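Local coordinates for protein deferrochelatase (Vibrio cholerae, PDB 5DE0) that binds heme b and, as a member of the DyP-type peroxidase family, probably uses peroxide to oxidise dyes and other substrates, at residues R27-H32 and A122-I127; P52-T57 and A104-L109; A61-F66 and D95-I100; P75-D80 and C253-N258. One frame throughout, in Å; residues are numbered along the deposited sequence.

Overall arrangement
Interactions 1, 2 and 3 lie in the N-terminal ferredoxin-like half and share its four-stranded antiparallel sheet, whose strand order is 57-62, 98-104, 18-26, 125-134. Interactions 1 and 3 have centres about 13 Å apart and touch through His30 and Phe66; interaction 2 is about 25 Å from interaction 3 (centre to centre), toward the other end of strands 57-62 and 98-104. Along the chain, the segments of interaction 3 fall between those of interaction 2, and these between those of interaction 1. Interaction 4 touches interaction 3 where Lys64 packs on residues 78-80. Interactions 1 to 3 thus fasten strands and connections of one half, and interaction 4 joins it to the C-terminal, heme-binding half.

Interaction 1. Residues R27-H32 and A122-I127; sequences RQNHAH and AQDIEI
Two flat amides converge on one oxygen of the Asp124 carboxylate from different directions. Asn29 ND2 comes from above the carboxylate plane and donates to Asp124 OD1 over 2.9 Å, the amide standing almost upright on the carboxylate (planes 86° apart). Gln28 NE2 approaches from the side away from the second oxygen, reaching the anti lone pair of Asp124 OD1 at 3.0 Å. Gln28 CG takes the crowded position between the backbone N and carbonyl carbon (chi1 61°), and its extended chain delivers the amide there. A third flat group, the Arg27 guanidinium, has Glu126 OE1 at its edge, near its plane; at 4.1 Å from Arg27 NE, this is attraction between opposite charges rather than a salt bridge.

The backbone adds a second grip. Asp124 O accepts from both Arg27 N, at 3.0 Å, and Gln28 N, at 3.3 Å, the latter on a lone pair. An aspartate suits this buried position, since its short chain lets backbone and carboxylate oxygens be gripped together, and the donors probably stabilise its negative charge.

Asn29 occupies the N-cap position of helix 30-38 but spends its amide on Asp124 instead of capping. The contact ties the connection between strand 18-26 and helix 30-38 to strand 125-134, outermost in the sheet within this chain, with Val33 of the helix packing against Asp124 and Ile125.

Interaction 2. Residues P52-T57 and A104-L109; sequences PGAELT and ATRHDL
Two consecutive carbonyls of loop 52-57 are satisfied by one residue, Thr105. Its backbone N donates to Ala54 O at 2.9 Å in an almost straight bond, with an angle of 173° at the hydrogen. Its hydroxyl, Thr105 OG1, donates to a lone pair of Gly53 O over a very short 2.5 Å. The hydroxyl gets there because it sits between the backbone N and carbonyl carbon (chi1 61°). Threonine suits the place because its hydroxyl and backbone N grip neighbouring carbonyls; its methyl CG2 packs against Glu55 OE1 at 3.7 Å. Gly53 bends the loop with a positive phi (89°), at which a side chain would crowd the preceding carbonyl.

Arg106 forms a side-on salt bridge with Asp108, NE to OD1 and NH2 to OD2 (2.7 Å), each on a syn lone pair. Its remaining nitrogen, NH1, donates to Gln51 OE1, and weakly to a water that itself donates to Pro52 O at 2.6 Å. Asp108 OD2 has a second donor, Leu137 N of the second subunit. On the apolar side, Leu109 CD1 lies over one face of the guanidinium, offset toward its rim, and meets Ala54 CB at 3.6 Å, while Ala104 CB rests on Leu56.

The connections joined here lead into strand 57-62 and from strand 98-104 into helix 108-117, within the beta-alpha-beta-beta-alpha-beta ferredoxin-like fold on which DyP peroxidases are built.

Interaction 3. Residues A61-F66 and D95-I100; sequences AFSKGF and DVDVLI
Phe62 and Val98 form a non-hydrogen-bonded antiparallel pair, and their side chains run side by side in the same direction. The methyl Val98 CG2 lies obliquely against the Phe62 ring, 3.7 Å from CD2, and also sits over one face of the Phe66 ring, 4.4 Å from CE2. A beta-branched valine thus fills the notch between two phenylalanines, whose rings both meet Phe70 edge-to-face. On the opposite face of the sheet the small Ala61 pairs with Leu99, CB to CB at 4.2 Å, and Phe289 and Ala291 of strand 281-291 pack on Ala61.

These are strands 57-62 and 98-104 of the ferredoxin-like sheet. Asp97 and Val98 both face Leu24, a classic beta bulge. The Ala61-Leu99 pair is closed by two bonds, Leu99 N to Ala61 O being the shorter at 2.8 Å. Beyond it Ser63 N reaches Asp97 O from above the carbonyl plane, and Ser63 OG donates to a lone pair of Val96 O (2.9 Å) while weakly capping Phe66 N, a double duty fit for a small hydroxyl. Phe66, with CG anti to its backbone N (chi1 -172°), lays CD1 against Asp97 CB at 3.5 Å; the Asp97 carboxylate forms a salt bridge with Lys25 and accepts from Val26 N.

Interaction 4. Residues P75-D80 and C253-N258; sequences PPELID and CHTLHN
A type I beta turn, Pro75 to Leu78, meets the turn leading into helix 257-266, linking the N-terminal half of the peroxidase to its heme-binding C-terminal half. The tight part centres on Glu77. Its extended chain, with CG anti to the carbonyl carbon, carries OE1 to Thr255, whose hydroxyl OG1 donates to the syn lone pair of Glu77 OE1 at 2.6 Å. The same oxygen also accepts a weak bond from Leu256 N (3.2 Å, 126° at the hydrogen). A carboxylate suits a helix start, where the dipole probably favours its negative charge. Thr255 OG1, anti to its own backbone N (chi1 172°), in turn accepts a capping bond from His257 N. Leu256 is buried against Tyr173 and Tyr288, with CD1 3.7 Å from Glu77 O. Leu78 N to Pro75 O closes the beta turn, and Glu77 N donates to Tyr173 OH.

The outer side is looser. There the partly exposed Ile79 only reaches Leu256 CD2 with CG1, at 4.1 Å. The exposed His257 ring leads away from the contact, and its NE2 makes a weak bond to Glu224. Thr255 CG2 lies over one face of the His254 ring, offset toward its rim.

Interaction 1. Residues R27-H32 and A122-I127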
loop_
_atom_site.group_PDB
_atom_site.type_symbol
_atom_site.label_atom_id
_atom_site.label_comp_id
_atom_site.label_asym_id
_atom_site.label_seq_id
_atom_site.Cartn_x
_atom_site.Cartn_y
_atom_site.Cartn_z
ATOM N N ARG B 27 23.527 -7.912 -6.049
ATOM C CA ARG B 27 24.771 -7.861 -5.286
ATOM C C ARG B 27 25.650 -9.099 -5.470
ATOM O O ARG B 27 26.871 -8.991 -5.578
ATOM C CB ARG B 27 24.464 -7.661 -3.799
ATOM C CG ARG B 27 23.965 -6.268 -3.460
ATOM C CD ARG B 27 24.897 -5.209 -4.038
ATOM N NE ARG B 27 24.428 -3.854 -3.767
ATOM C CZ ARG B 27 25.020 -2.753 -4.222
ATOM N NH1 ARG B 27 26.107 -2.843 -4.976
ATOM N NH2 ARG B 27 24.521 -1.561 -3.923
ATOM N N GLN B 28 25.032 -10.274 -5.501
ATOM C CA GLN B 28 25.781 -11.516 -5.659
ATOM C C GLN B 28 24.934 -12.597 -6.322
ATOM O O GLN B 28 23.746 -12.392 -6.571
ATOM C CB GLN B 28 26.292 -12.011 -4.305
ATOM C CG GLN B 28 25.185 -12.320 -3.311
ATOM C CD GLN B 28 25.688 -13.029 -2.068
ATOM O OE1 GLN B 28 26.872 -12.965 -1.734
ATOM N NE2 GLN B 28 24.787 -13.716 -1.377
ATOM N N ASN B 29 25.558 -13.744 -6.592
ATOM C CA ASN B 29 24.895 -14.891 -7.216
ATOM C C ASN B 29 24.061 -14.504 -8.431
ATOM O O ASN B 29 22.889 -14.866 -8.533
ATOM C CB ASN B 29 24.016 -15.618 -6.194
ATOM C CG ASN B 29 24.830 -16.409 -5.189
ATOM O OD1 ASN B 29 25.863 -16.987 -5.527
ATOM N ND2 ASN B 29 24.370 -16.441 -3.945
ATOM N N HIS B 30 24.685 -13.769 -9.345
ATOM C CA HIS B 30 24.006 -13.182 -10.497
ATOM C C HIS B 30 23.267 -14.209 -11.355
ATOM O O HIS B 30 22.205 -13.916 -11.904
ATOM C CB HIS B 30 25.014 -12.420 -11.360
ATOM C CG HIS B 30 25.603 -11.219 -10.686
ATOM N ND1 HIS B 30 26.341 -11.302 -9.526
ATOM C CD2 HIS B 30 25.563 -9.904 -11.013
ATOM C CE1 HIS B 30 26.728 -10.091 -9.165
ATOM N NE2 HIS B 30 26.270 -9.226 -10.051
ATOM N N ALA B 31 23.824 -15.412 -11.470
ATOM C CA ALA B 31 23.208 -16.456 -12.282
ATOM C C ALA B 31 21.918 -16.953 -11.633
ATOM O O ALA B 31 20.942 -17.252 -12.325
ATOM C CB ALA B 31 24.171 -17.605 -12.498
ATOM N N HIS B 32 21.917 -17.034 -10.305
ATOM C CA HIS B 32 20.737 -17.475 -9.571
ATOM C C HIS B 32 19.641 -16.414 -9.662
ATOM O O HIS B 32 18.452 -16.737 -9.742
ATOM C CB HIS B 32 21.075 -17.757 -8.103
ATOM C CG HIS B 32 22.149 -18.788 -7.907
ATOM N ND1 HIS B 32 22.885 -19.307 -8.944
ATOM C CD2 HIS B 32 22.606 -19.385 -6.778
ATOM C CE1 HIS B 32 23.759 -20.181 -8.468
ATOM N NE2 HIS B 32 23.607 -20.247 -7.161
ATOM N N ALA B 122 16.769 -13.678 -1.971
ATOM C CA ALA B 122 16.585 -12.523 -1.098
ATOM C C ALA B 122 17.915 -11.938 -0.618
ATOM O O ALA B 122 18.050 -10.723 -0.474
ATOM C CB ALA B 122 15.719 -12.904 0.093
ATOM N N GLN B 123 18.893 -12.808 -0.377
ATOM C CA GLN B 123 20.191 -12.382 0.141
ATOM C C GLN B 123 21.138 -11.949 -0.975
ATOM O O GLN B 123 22.198 -11.375 -0.722
ATOM C CB GLN B 123 20.830 -13.509 0.956
ATOM C CG GLN B 123 20.019 -13.928 2.169
ATOM C CD GLN B 123 19.848 -12.805 3.172
ATOM O OE1 GLN B 123 18.744 -12.298 3.370
ATOM N NE2 GLN B 123 20.944 -12.407 3.810
ATOM N N ASP B 124 20.746 -12.234 -2.212
ATOM C CA ASP B 124 21.553 -11.894 -3.378
ATOM C C ASP B 124 21.163 -10.526 -3.928
ATOM O O ASP B 124 21.819 -9.994 -4.822
ATOM C CB ASP B 124 21.391 -12.956 -4.470
ATOM C CG ASP B 124 21.553 -14.369 -3.941
ATOM O OD1 ASP B 124 22.392 -14.581 -3.039
ATOM O OD2 ASP B 124 20.832 -15.269 -4.426
ATOM N N ILE B 125 20.097 -9.962 -3.369
ATOM C CA ILE B 125 19.440 -8.789 -3.935
ATOM C C ILE B 125 19.206 -7.701 -2.891
ATOM O O ILE B 125 18.913 -7.995 -1.732
ATOM C CB ILE B 125 18.084 -9.188 -4.571
ATOM C CG1 ILE B 125 18.315 -10.013 -5.833
ATOM C CG2 ILE B 125 17.239 -7.972 -4.908
ATOM C CD1 ILE B 125 19.107 -9.283 -6.876
ATOM N N GLU B 126 19.352 -6.447 -3.303
ATOM C CA GLU B 126 18.879 -5.331 -2.497
ATOM C C GLU B 126 17.816 -4.544 -3.253
ATOM O O GLU B 126 18.084 -3.990 -4.319
ATOM C CB GLU B 126 20.029 -4.413 -2.102
ATOM C CG GLU B 126 19.575 -3.158 -1.370
ATOM C CD GLU B 126 20.735 -2.331 -0.858
ATOM O OE1 GLU B 126 21.848 -2.881 -0.731
ATOM O OE2 GLU B 126 20.536 -1.128 -0.592
ATOM N N ILE B 127 16.610 -4.500 -2.699
ATOM C CA ILE B 127 15.514 -3.757 -3.309
ATOM C C ILE B 127 15.657 -2.263 -3.030
ATOM O O ILE B 127 15.434 -1.808 -1.909
ATOM C CB ILE B 127 14.146 -4.251 -2.798
ATOM C CG1 ILE B 127 13.973 -5.744 -3.096
ATOM C CG2 ILE B 127 13.016 -3.438 -3.417
ATOM C CD1 ILE B 127 12.641 -6.309 -2.647
#

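Interaction 2. Residues P52-T57 and A104-L109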
loop_
_atom_site.group_PDB
_atom_site.type_symbol
_atom_site.label_atom_id
_atom_site.label_comp_id
_atom_site.label_asym_id
_atom_site.label_seq_id
_atom_site.Cartn_x
_atom_site.Cartn_y
_atom_site.Cartn_z
ATOM N N PRO B 52 -8.913 -16.741 -11.530
ATOM C CA PRO B 52 -9.640 -16.112 -12.640
ATOM C C PRO B 52 -9.991 -14.653 -12.347
ATOM O O PRO B 52 -10.384 -14.325 -11.226
ATOM C CB PRO B 52 -10.906 -16.964 -12.761
ATOM C CG PRO B 52 -10.524 -18.291 -12.175
ATOM C CD PRO B 52 -9.570 -17.974 -11.063
ATOM N N GLY B 53 -9.842 -13.790 -13.346
ATOM C CA GLY B 53 -10.170 -12.384 -13.193
ATOM C C GLY B 53 -9.013 -11.537 -12.695
ATOM O O GLY B 53 -9.072 -10.307 -12.739
ATOM N N ALA B 54 -7.959 -12.195 -12.221
ATOM C CA ALA B 54 -6.798 -11.495 -11.681
ATOM C C ALA B 54 -6.109 -10.653 -12.746
ATOM O O ALA B 54 -5.691 -9.525 -12.480
ATOM C CB ALA B 54 -5.821 -12.483 -11.083
ATOM N N GLU B 55 -5.995 -11.217 -13.946
ATOM C CA GLU B 55 -5.339 -10.561 -15.073
ATOM C C GLU B 55 -3.945 -10.067 -14.692
ATOM O O GLU B 55 -3.527 -8.978 -15.089
ATOM C CB GLU B 55 -6.198 -9.406 -15.597
ATOM C CG GLU B 55 -7.554 -9.855 -16.132
ATOM C CD GLU B 55 -8.368 -8.716 -16.717
ATOM O OE1 GLU B 55 -7.890 -7.560 -16.693
ATOM O OE2 GLU B 55 -9.489 -8.979 -17.202
ATOM N N LEU B 56 -3.237 -10.878 -13.912
ATOM C CA LEU B 56 -1.888 -10.546 -13.474
ATOM C C LEU B 56 -0.918 -10.550 -14.650
ATOM O O LEU B 56 -0.886 -11.495 -15.439
ATOM C CB LEU B 56 -1.417 -11.526 -12.397
ATOM C CG LEU B 56 0.010 -11.332 -11.881
ATOM C CD1 LEU B 56 0.144 -10.027 -11.108
ATOM C CD2 LEU B 56 0.428 -12.515 -11.025
ATOM N N THR B 57 -0.139 -9.480 -14.766
ATOM C CA THR B 57 0.836 -9.349 -15.840
ATOM C C THR B 57 2.208 -9.028 -15.267
ATOM O O THR B 57 2.329 -8.665 -14.099
ATOM C CB THR B 57 0.436 -8.252 -16.836
ATOM O OG1 THR B 57 0.389 -6.990 -16.159
ATOM C CG2 THR B 57 -0.927 -8.547 -17.444
ATOM N N ALA B 104 -2.396 -5.710 -12.008
ATOM C CA ALA B 104 -3.485 -6.681 -11.949
ATOM C C ALA B 104 -4.771 -6.050 -11.426
ATOM O O ALA B 104 -4.793 -4.876 -11.057
ATOM C CB ALA B 104 -3.089 -7.866 -11.079
ATOM N N THR B 105 -5.841 -6.839 -11.390
ATOM C CA THR B 105 -7.135 -6.352 -10.920
ATOM C C THR B 105 -7.254 -6.474 -9.404
ATOM O O THR B 105 -8.267 -6.084 -8.821
ATOM C CB THR B 105 -8.306 -7.110 -11.582
ATOM O OG1 THR B 105 -8.228 -8.503 -11.256
ATOM C CG2 THR B 105 -8.261 -6.946 -13.094
ATOM N N ARG B 106 -6.219 -7.017 -8.771
ATOM C CA ARG B 106 -6.186 -7.118 -7.314
ATOM C C ARG B 106 -4.783 -6.842 -6.781
ATOM O O ARG B 106 -3.783 -7.104 -7.453
ATOM C CB ARG B 106 -6.684 -8.493 -6.853
ATOM C CG ARG B 106 -6.229 -9.651 -7.722
ATOM C CD ARG B 106 -6.983 -10.934 -7.387
ATOM N NE ARG B 106 -6.593 -11.494 -6.096
ATOM C CZ ARG B 106 -6.873 -12.735 -5.707
ATOM N NH1 ARG B 106 -7.543 -13.548 -6.513
ATOM N NH2 ARG B 106 -6.481 -13.168 -4.517
ATOM N N HIS B 107 -4.722 -6.311 -5.565
ATOM C CA HIS B 107 -3.471 -5.845 -4.979
ATOM C C HIS B 107 -2.641 -6.969 -4.362
ATOM O O HIS B 107 -1.417 -6.979 -4.485
ATOM C CB HIS B 107 -3.766 -4.774 -3.924
ATOM C CG HIS B 107 -2.574 -4.375 -3.109
ATOM N ND1 HIS B 107 -1.723 -3.358 -3.484
ATOM C CD2 HIS B 107 -2.094 -4.854 -1.937
ATOM C CE1 HIS B 107 -0.770 -3.229 -2.579
ATOM N NE2 HIS B 107 -0.971 -4.125 -1.630
ATOM N N ASP B 108 -3.310 -7.910 -3.701
ATOM C CA ASP B 108 -2.624 -8.934 -2.914
ATOM C C ASP B 108 -1.680 -9.811 -3.741
ATOM O O ASP B 108 -0.588 -10.152 -3.285
ATOM C CB ASP B 108 -3.648 -9.815 -2.185
ATOM C CG ASP B 108 -4.562 -10.566 -3.136
ATOM O OD1 ASP B 108 -4.892 -10.021 -4.213
ATOM O OD2 ASP B 108 -4.948 -11.705 -2.801
ATOM N N LEU B 109 -2.089 -10.161 -4.957
ATOM C CA LEU B 109 -1.279 -11.029 -5.809
ATOM C C LEU B 109 0.021 -10.357 -6.255
ATOM O O LEU B 109 0.973 -11.034 -6.645
ATOM C CB LEU B 109 -2.079 -11.477 -7.031
ATOM C CG LEU B 109 -3.234 -12.442 -6.755
ATOM C CD1 LEU B 109 -3.944 -12.793 -8.047
ATOM C CD2 LEU B 109 -2.730 -13.700 -6.059
HETATM O O HOH W 1 -9.049 -12.889 -9.542
#

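Interaction 3. Residues A61-F66 and D95-I100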
loop_
_atom_site.group_PDB
_atom_site.type_symbol
_atom_site.label_atom_id
_atom_site.label_comp_id
_atom_site.label_asym_id
_atom_site.label_seq_id
_atom_site.Cartn_x
_atom_site.Cartn_y
_atom_site.Cartn_z
ATOM N N ALA B 61 12.743 -5.848 -16.815
ATOM C CA ALA B 61 13.628 -4.994 -17.603
ATOM C C ALA B 61 14.976 -4.791 -16.918
ATOM O O ALA B 61 15.076 -4.834 -15.690
ATOM C CB ALA B 61 12.966 -3.658 -17.869
ATOM N N PHE B 62 16.011 -4.560 -17.720
ATOM C CA PHE B 62 17.365 -4.424 -17.197
ATOM C C PHE B 62 17.990 -3.093 -17.605
ATOM O O PHE B 62 17.745 -2.603 -18.711
ATOM C CB PHE B 62 18.242 -5.576 -17.685
ATOM C CG PHE B 62 17.675 -6.934 -17.397
ATOM C CD1 PHE B 62 16.908 -7.596 -18.343
ATOM C CD2 PHE B 62 17.910 -7.554 -16.179
ATOM C CE1 PHE B 62 16.384 -8.855 -18.076
ATOM C CE2 PHE B 62 17.388 -8.811 -15.910
ATOM C CZ PHE B 62 16.626 -9.458 -16.860
ATOM N N SER B 63 18.798 -2.519 -16.716
ATOM C CA SER B 63 19.458 -1.248 -16.991
ATOM C C SER B 63 20.663 -1.418 -17.911
ATOM O O SER B 63 21.084 -2.538 -18.190
ATOM C CB SER B 63 19.895 -0.582 -15.690
ATOM O OG SER B 63 20.931 -1.312 -15.060
ATOM N N LYS B 64 21.207 -0.298 -18.378
ATOM C CA LYS B 64 22.385 -0.296 -19.234
ATOM C C LYS B 64 23.576 -0.951 -18.540
ATOM O O LYS B 64 24.292 -1.760 -19.142
ATOM C CB LYS B 64 22.735 1.135 -19.648
ATOM C CG LYS B 64 24.120 1.284 -20.265
ATOM C CD LYS B 64 24.222 0.570 -21.603
ATOM C CE LYS B 64 25.560 0.847 -22.275
ATOM N NZ LYS B 64 25.640 0.218 -23.620
ATOM N N GLY B 65 23.780 -0.597 -17.274
ATOM C CA GLY B 65 24.897 -1.116 -16.510
ATOM C C GLY B 65 24.836 -2.617 -16.300
ATOM O O GLY B 65 25.858 -3.300 -16.386
ATOM N N PHE B 66 23.643 -3.137 -16.034
ATOM C CA PHE B 66 23.480 -4.564 -15.793
ATOM C C PHE B 66 23.478 -5.361 -17.092
ATOM O O PHE B 66 23.745 -6.564 -17.088
ATOM C CB PHE B 66 22.188 -4.830 -15.012
ATOM C CG PHE B 66 22.035 -6.261 -14.559
ATOM C CD1 PHE B 66 22.672 -6.704 -13.410
ATOM C CD2 PHE B 66 21.250 -7.161 -15.274
ATOM C CE1 PHE B 66 22.542 -8.022 -12.983
ATOM C CE2 PHE B 66 21.116 -8.481 -14.849
ATOM C CZ PHE B 66 21.762 -8.908 -13.703
ATOM N N ASP B 95 20.870 4.218 -8.830
ATOM C CA ASP B 95 21.701 3.049 -9.091
ATOM C C ASP B 95 20.844 1.791 -8.983
ATOM O O ASP B 95 20.540 1.325 -7.884
ATOM C CB ASP B 95 22.881 2.991 -8.117
ATOM C CG ASP B 95 23.816 1.822 -8.392
ATOM O OD1 ASP B 95 23.801 1.289 -9.521
ATOM O OD2 ASP B 95 24.574 1.439 -7.473
ATOM N N VAL B 96 20.453 1.249 -10.133
ATOM C CA VAL B 96 19.536 0.115 -10.177
ATOM C C VAL B 96 19.845 -0.790 -11.370
ATOM O O VAL B 96 20.187 -0.309 -12.450
ATOM C CB VAL B 96 18.066 0.599 -10.239
ATOM C CG1 VAL B 96 17.891 1.630 -11.343
ATOM C CG2 VAL B 96 17.103 -0.568 -10.424
ATOM N N ASP B 97 19.741 -2.101 -11.164
ATOM C CA ASP B 97 20.029 -3.071 -12.215
ATOM C C ASP B 97 18.771 -3.615 -12.891
ATOM O O ASP B 97 18.766 -3.859 -14.097
ATOM C CB ASP B 97 20.833 -4.246 -11.653
ATOM C CG ASP B 97 22.210 -3.837 -11.167
ATOM O OD1 ASP B 97 22.764 -2.855 -11.704
ATOM O OD2 ASP B 97 22.740 -4.502 -10.252
ATOM N N VAL B 98 17.715 -3.825 -12.110
ATOM C CA VAL B 98 16.539 -4.542 -12.599
ATOM C C VAL B 98 15.226 -3.858 -12.224
ATOM O O VAL B 98 15.059 -3.375 -11.103
ATOM C CB VAL B 98 16.513 -5.998 -12.059
ATOM C CG1 VAL B 98 15.237 -6.718 -12.478
ATOM C CG2 VAL B 98 17.740 -6.767 -12.527
ATOM N N LEU B 99 14.300 -3.820 -13.176
ATOM C CA LEU B 99 12.939 -3.372 -12.918
ATOM C C LEU B 99 11.959 -4.538 -13.035
ATOM O O LEU B 99 11.982 -5.286 -14.014
ATOM C CB LEU B 99 12.543 -2.250 -13.888
ATOM C CG LEU B 99 11.052 -1.916 -14.005
ATOM C CD1 LEU B 99 10.478 -1.442 -12.676
ATOM C CD2 LEU B 99 10.817 -0.872 -15.093
ATOM N N ILE B 100 11.110 -4.695 -12.024
ATOM C CA ILE B 100 10.020 -5.661 -12.077
ATOM C C ILE B 100 8.688 -4.922 -12.072
ATOM O O ILE B 100 8.319 -4.307 -11.071
ATOM C CB ILE B 100 10.064 -6.645 -10.891
ATOM C CG1 ILE B 100 11.376 -7.432 -10.892
ATOM C CG2 ILE B 100 8.874 -7.596 -10.940
ATOM C CD1 ILE B 100 11.494 -8.430 -9.761
#

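Interaction 4. Residues P75-D80 and C253-N258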
loop_
_atom_site.group_PDB
_atom_site.type_symbol
_atom_site.label_atom_id
_atom_site.label_comp_id
_atom_site.label_asym_id
_atom_site.label_seq_id
_atom_site.Cartn_x
_atom_site.Cartn_y
_atom_site.Cartn_z
ATOM N N PRO B 75 20.768 -3.069 -26.362
ATOM C CA PRO B 75 19.973 -2.238 -27.272
ATOM C C PRO B 75 20.726 -0.971 -27.656
ATOM O O PRO B 75 21.380 -0.373 -26.797
ATOM C CB PRO B 75 18.724 -1.902 -26.447
ATOM C CG PRO B 75 18.630 -3.012 -25.451
ATOM C CD PRO B 75 20.038 -3.357 -25.113
ATOM N N PRO B 76 20.641 -0.575 -28.935
ATOM C CA PRO B 76 21.382 0.560 -29.499
ATOM C C PRO B 76 21.228 1.859 -28.706
ATOM O O PRO B 76 22.197 2.605 -28.558
ATOM C CB PRO B 76 20.771 0.715 -30.898
ATOM C CG PRO B 76 20.293 -0.648 -31.255
ATOM C CD PRO B 76 19.800 -1.242 -29.946
ATOM N N GLU B 77 20.026 2.116 -28.197
ATOM C CA GLU B 77 19.727 3.391 -27.548
ATOM C C GLU B 77 19.762 3.320 -26.021
ATOM O O GLU B 77 19.581 4.333 -25.344
ATOM C CB GLU B 77 18.356 3.900 -28.000
ATOM C CG GLU B 77 18.157 3.912 -29.506
ATOM C CD GLU B 77 16.824 4.510 -29.905
ATOM O OE1 GLU B 77 16.419 5.520 -29.295
ATOM O OE2 GLU B 77 16.174 3.961 -30.819
ATOM N N LEU B 78 19.988 2.129 -25.476
ATOM C CA LEU B 78 20.001 1.951 -24.025
ATOM C C LEU B 78 21.201 2.645 -23.385
ATOM O O LEU B 78 22.350 2.321 -23.683
ATOM C CB LEU B 78 20.000 0.462 -23.663
ATOM C CG LEU B 78 19.985 0.128 -22.168
ATOM C CD1 LEU B 78 18.782 0.756 -21.477
ATOM C CD2 LEU B 78 19.993 -1.379 -21.956
ATOM N N ILE B 79 20.922 3.609 -22.512
ATOM C CA ILE B 79 21.961 4.352 -21.806
ATOM C C ILE B 79 21.616 4.497 -20.330
ATOM O O ILE B 79 20.502 4.181 -19.911
ATOM C CB ILE B 79 22.166 5.765 -22.398
ATOM C CG1 ILE B 79 20.917 6.622 -22.170
ATOM C CG2 ILE B 79 22.512 5.696 -23.877
ATOM C CD1 ILE B 79 21.070 8.062 -22.613
ATOM N N ASP B 80 22.572 4.981 -19.542
ATOM C CA ASP B 80 22.307 5.321 -18.151
ATOM C C ASP B 80 21.399 6.539 -18.088
ATOM O O ASP B 80 21.489 7.429 -18.931
ATOM C CB ASP B 80 23.609 5.594 -17.392
ATOM C CG ASP B 80 24.382 4.329 -17.081
ATOM O OD1 ASP B 80 23.994 3.253 -17.582
ATOM O OD2 ASP B 80 25.384 4.412 -16.340
ATOM N N CYS B 253 8.453 2.827 -24.676
ATOM C CA CYS B 253 8.536 3.411 -26.011
ATOM C C CYS B 253 9.495 2.642 -26.914
ATOM O O CYS B 253 10.473 2.058 -26.445
ATOM C CB CYS B 253 8.965 4.875 -25.930
ATOM S SG CYS B 253 8.867 5.747 -27.503
ATOM N N HIS B 254 9.210 2.653 -28.213
ATOM C CA HIS B 254 10.022 1.936 -29.191
ATOM C C HIS B 254 11.398 2.574 -29.345
ATOM O O HIS B 254 12.326 1.957 -29.866
ATOM C CB HIS B 254 9.312 1.891 -30.548
ATOM C CG HIS B 254 9.250 3.215 -31.243
ATOM N ND1 HIS B 254 8.231 4.121 -31.031
ATOM C CD2 HIS B 254 10.077 3.789 -32.149
ATOM C CE1 HIS B 254 8.435 5.193 -31.774
ATOM N NE2 HIS B 254 9.549 5.017 -32.463
ATOM N N THR B 255 11.519 3.817 -28.890
ATOM C CA THR B 255 12.790 4.526 -28.920
ATOM C C THR B 255 12.965 5.350 -27.650
ATOM O O THR B 255 12.031 5.997 -27.180
ATOM C CB THR B 255 12.904 5.444 -30.158
ATOM O OG1 THR B 255 14.080 6.256 -30.046
ATOM C CG2 THR B 255 11.684 6.346 -30.284
ATOM N N LEU B 256 14.170 5.313 -27.092
ATOM C CA LEU B 256 14.471 6.039 -25.864
ATOM C C LEU B 256 14.551 7.540 -26.130
ATOM O O LEU B 256 14.517 8.352 -25.205
ATOM C CB LEU B 256 15.779 5.525 -25.256
ATOM C CG LEU B 256 16.194 6.023 -23.870
ATOM C CD1 LEU B 256 16.691 4.860 -23.025
ATOM C CD2 LEU B 256 17.264 7.102 -23.979
ATOM N N HIS B 257 14.646 7.895 -27.407
ATOM C CA HIS B 257 14.766 9.286 -27.830
ATOM C C HIS B 257 13.608 10.150 -27.334
ATOM O O HIS B 257 13.805 11.308 -26.967
ATOM C CB HIS B 257 14.856 9.359 -29.357
ATOM C CG HIS B 257 15.024 10.747 -29.888
ATOM N ND1 HIS B 257 16.163 11.494 -29.675
ATOM C CD2 HIS B 257 14.197 11.524 -30.626
ATOM C CE1 HIS B 257 16.030 12.671 -30.258
ATOM N NE2 HIS B 257 14.845 12.716 -30.842
ATOM N N ASN B 258 12.406 9.580 -27.324
ATOM C CA ASN B 258 11.219 10.295 -26.871
ATOM C C ASN B 258 11.293 10.670 -25.396
ATOM O O ASN B 258 10.914 11.775 -25.015
ATOM C CB ASN B 258 9.965 9.460 -27.133
ATOM C CG ASN B 258 9.654 9.334 -28.610
ATOM O OD1 ASN B 258 10.443 9.750 -29.460
ATOM N ND2 ASN B 258 8.504 8.753 -28.925
#